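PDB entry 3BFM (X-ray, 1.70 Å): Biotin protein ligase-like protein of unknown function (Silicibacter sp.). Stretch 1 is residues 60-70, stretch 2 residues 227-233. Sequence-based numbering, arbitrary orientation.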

# COMPACT_ATOMS: atom_id res chain seq x y z
N PRO A 60 -16.96 -4.24 -9.46
CA PRO A 60 -17.27 -5.51 -10.12
C PRO A 60 -16.15 -5.99 -11.04
O PRO A 60 -15.41 -5.17 -11.55
CB PRO A 60 -18.49 -5.16 -10.96
CG PRO A 60 -19.10 -3.99 -10.24
CD PRO A 60 -17.94 -3.19 -9.81
N LEU A 61 -16.10 -7.29 -11.29
CA LEU A 61 -15.04 -7.89 -12.13
C LEU A 61 -14.89 -7.19 -13.46
O LEU A 61 -13.78 -7.04 -13.95
CB LEU A 61 -15.34 -9.37 -12.39
CG LEU A 61 -14.27 -10.14 -13.15
CD1 LEU A 61 -12.96 -10.21 -12.36
CD2 LEU A 61 -14.78 -11.53 -13.51
N ALA A 62 -16.02 -6.87 -14.10
CA ALA A 62 -16.02 -6.14 -15.37
C ALA A 62 -15.06 -4.95 -15.39
O ALA A 62 -14.26 -4.78 -16.32
CB ALA A 62 -17.45 -5.69 -15.68
N LYS A 63 -15.12 -4.17 -14.31
CA LYS A 63 -14.29 -2.99 -14.10
C LYS A 63 -12.91 -3.27 -13.52
O LYS A 63 -11.97 -2.45 -13.70
CB LYS A 63 -15.05 -2.00 -13.23
CG LYS A 63 -16.35 -1.58 -13.93
CD LYS A 63 -16.74 -0.17 -13.63
CE LYS A 63 -17.92 0.25 -14.51
NZ LYS A 63 -17.52 0.47 -15.95
N ALA A 64 -12.77 -4.39 -12.82
CA ALA A 64 -11.50 -4.74 -12.17
C ALA A 64 -10.48 -5.22 -13.21
O ALA A 64 -9.25 -5.17 -12.96
CB ALA A 64 -11.71 -5.82 -11.10
N MSE A 65 -10.98 -5.70 -14.35
CA MSE A 65 -10.12 -6.09 -15.48
C MSE A 65 -9.15 -4.99 -15.94
O MSE A 65 -8.12 -5.32 -16.54
CB MSE A 65 -10.97 -6.54 -16.66
CG MSE A 65 -11.84 -7.73 -16.43
SE MSE A 65 -10.84 -9.27 -15.59
CE MSE A 65 -9.65 -9.62 -16.93
N ALA A 66 -9.46 -3.71 -15.68
CA ALA A 66 -8.56 -2.59 -15.97
C ALA A 66 -7.19 -2.76 -15.31
O ALA A 66 -6.22 -2.08 -15.67
CB ALA A 66 -9.21 -1.27 -15.56
N MSE A 67 -7.10 -3.65 -14.33
CA MSE A 67 -5.80 -3.86 -13.69
C MSE A 67 -4.76 -4.40 -14.69
O MSE A 67 -3.55 -4.16 -14.54
CB MSE A 67 -5.92 -4.81 -12.48
CG MSE A 67 -6.75 -4.23 -11.30
SE MSE A 67 -5.93 -2.64 -10.55
CE MSE A 67 -7.13 -1.33 -11.59
N LEU A 68 -5.22 -5.17 -15.69
CA LEU A 68 -4.29 -5.65 -16.74
C LEU A 68 -3.64 -4.49 -17.54
O LEU A 68 -2.40 -4.34 -17.52
CB LEU A 68 -4.95 -6.68 -17.66
CG LEU A 68 -4.08 -7.27 -18.77
CD1 LEU A 68 -2.86 -7.94 -18.13
CD2 LEU A 68 -4.86 -8.27 -19.59
N PRO A 69 -4.46 -3.66 -18.24
CA PRO A 69 -3.84 -2.48 -18.89
C PRO A 69 -3.06 -1.55 -17.98
O PRO A 69 -1.98 -1.07 -18.35
CB PRO A 69 -5.03 -1.77 -19.54
CG PRO A 69 -6.23 -2.51 -19.15
CD PRO A 69 -5.88 -3.82 -18.63
N VAL A 70 -3.58 -1.32 -16.78
CA VAL A 70 -2.87 -0.54 -15.79
C VAL A 70 -1.48 -1.09 -15.52
O VAL A 70 -0.52 -0.32 -15.53
CB VAL A 70 -3.67 -0.41 -14.48
CG1 VAL A 70 -2.77 0.09 -13.33
CG2 VAL A 70 -4.90 0.49 -14.65
N PRO A 227 -15.25 -8.95 -24.27
CA PRO A 227 -14.91 -8.39 -22.98
C PRO A 227 -13.52 -8.88 -22.50
O PRO A 227 -13.11 -10.00 -22.80
CB PRO A 227 -16.03 -8.93 -22.04
CG PRO A 227 -17.02 -9.58 -22.90
CD PRO A 227 -16.37 -9.91 -24.18
N LEU A 228 -12.83 -8.05 -21.74
CA LEU A 228 -11.49 -8.37 -21.28
C LEU A 228 -11.49 -9.56 -20.29
O LEU A 228 -10.49 -10.27 -20.17
CB LEU A 228 -10.82 -7.14 -20.68
CG LEU A 228 -9.33 -7.27 -20.36
CD1 LEU A 228 -8.49 -7.77 -21.53
CD2 LEU A 228 -8.83 -5.93 -19.84
N THR A 229 -12.64 -9.82 -19.66
CA THR A 229 -12.84 -11.03 -18.85
C THR A 229 -12.49 -12.35 -19.57
O THR A 229 -12.09 -13.34 -18.90
CB THR A 229 -14.26 -11.10 -18.23
OG1 THR A 229 -15.23 -10.93 -19.26
CG2 THR A 229 -14.48 -9.99 -17.25
N THR A 230 -12.54 -12.36 -20.90
CA THR A 230 -12.17 -13.52 -21.69
C THR A 230 -10.70 -13.95 -21.55
O THR A 230 -10.38 -15.08 -21.85
CB THR A 230 -12.52 -13.36 -23.20
OG1 THR A 230 -11.69 -12.36 -23.78
CG2 THR A 230 -14.00 -13.01 -23.37
N VAL A 231 -9.82 -13.06 -21.08
CA VAL A 231 -8.39 -13.39 -20.95
C VAL A 231 -8.04 -13.88 -19.55
O VAL A 231 -6.90 -14.21 -19.29
CB VAL A 231 -7.48 -12.19 -21.37
CG1 VAL A 231 -7.97 -11.56 -22.70
CG2 VAL A 231 -7.46 -11.14 -20.30
N LEU A 232 -9.01 -13.92 -18.65
CA LEU A 232 -8.80 -14.48 -17.33
C LEU A 232 -8.28 -15.90 -17.39
O LEU A 232 -8.81 -16.74 -18.12
CB LEU A 232 -10.08 -14.43 -16.49
CG LEU A 232 -10.49 -13.10 -15.89
CD1 LEU A 232 -11.90 -13.23 -15.34
CD2 LEU A 232 -9.54 -12.65 -14.76
N VAL A 233 -7.23 -16.15 -16.64
CA VAL A 233 -6.63 -17.49 -16.57
C VAL A 233 -7.58 -18.37 -15.78
O VAL A 233 -7.96 -18.03 -14.66
CB VAL A 233 -5.27 -17.48 -15.88
CG1 VAL A 233 -4.76 -18.91 -15.67
CG2 VAL A 233 -4.27 -16.69 -16.73

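Segments far apart in sequence can meet through apolar packing, with the hydrogen bonds kept within each segment, and the contact between residues 60-70 and 227-233 illustrates the principle. In the first stretch, Pro 60 occupies the N-cap position, and its O accepts a hydrogen bond from Ala 64 N at 3.0 Å. A type I turn from Ala 64 to Met 67, with Met 67 N bonded to Ala 64 O at 3.0 Å, leads into the helical residues that follow. The second stretch winds into a 3-10 segment over residues 228-231, where Val 231 N reaches Leu 228 O at 3.0 Å. Just before it, Pro 227 O receives both Thr 230 N, at 3.1 Å, and Thr 230 OG1, at 2.9 Å. No hydrogen bond crosses between the stretches.

The backbones come nearest at Met 65 and Leu 228, whose CA atoms lie 6.4 Å apart and whose CA-to-CB bonds each point toward the other stretch. Met 65, a selenomethionine, is the hub. With all three chi angles in the m well, its side chain touches four residues: CB lies 3.9 Å from Leu 228 CD2, CG 3.6 Å from Thr 229 CG2, SE 3.7 Å from Leu 232 CD2, and CE 4.3 Å from Val 231 CG2. Met 65 CE also contacts the backbone, lying 3.4 Å from Leu 228 O. Thr 229 thus meets Met 65 through its methyl group, an apolar approach by a polar residue.

Other side chains extend the packing. Leu 61 CD2 sits 3.8 Å from Leu 232 CD1; the CA-to-CB bond of Leu 232 points sideways, but the end of its side chain comes nearer. Leu 68 CD2 lies 3.9 Å from Val 231 CG2 and 4.1 Å from Leu 228 CD1, while Pro 69 CD approaches Leu 228 CD2 at 3.8 Å. Together the two stretches bury 370 Å², counting both sides.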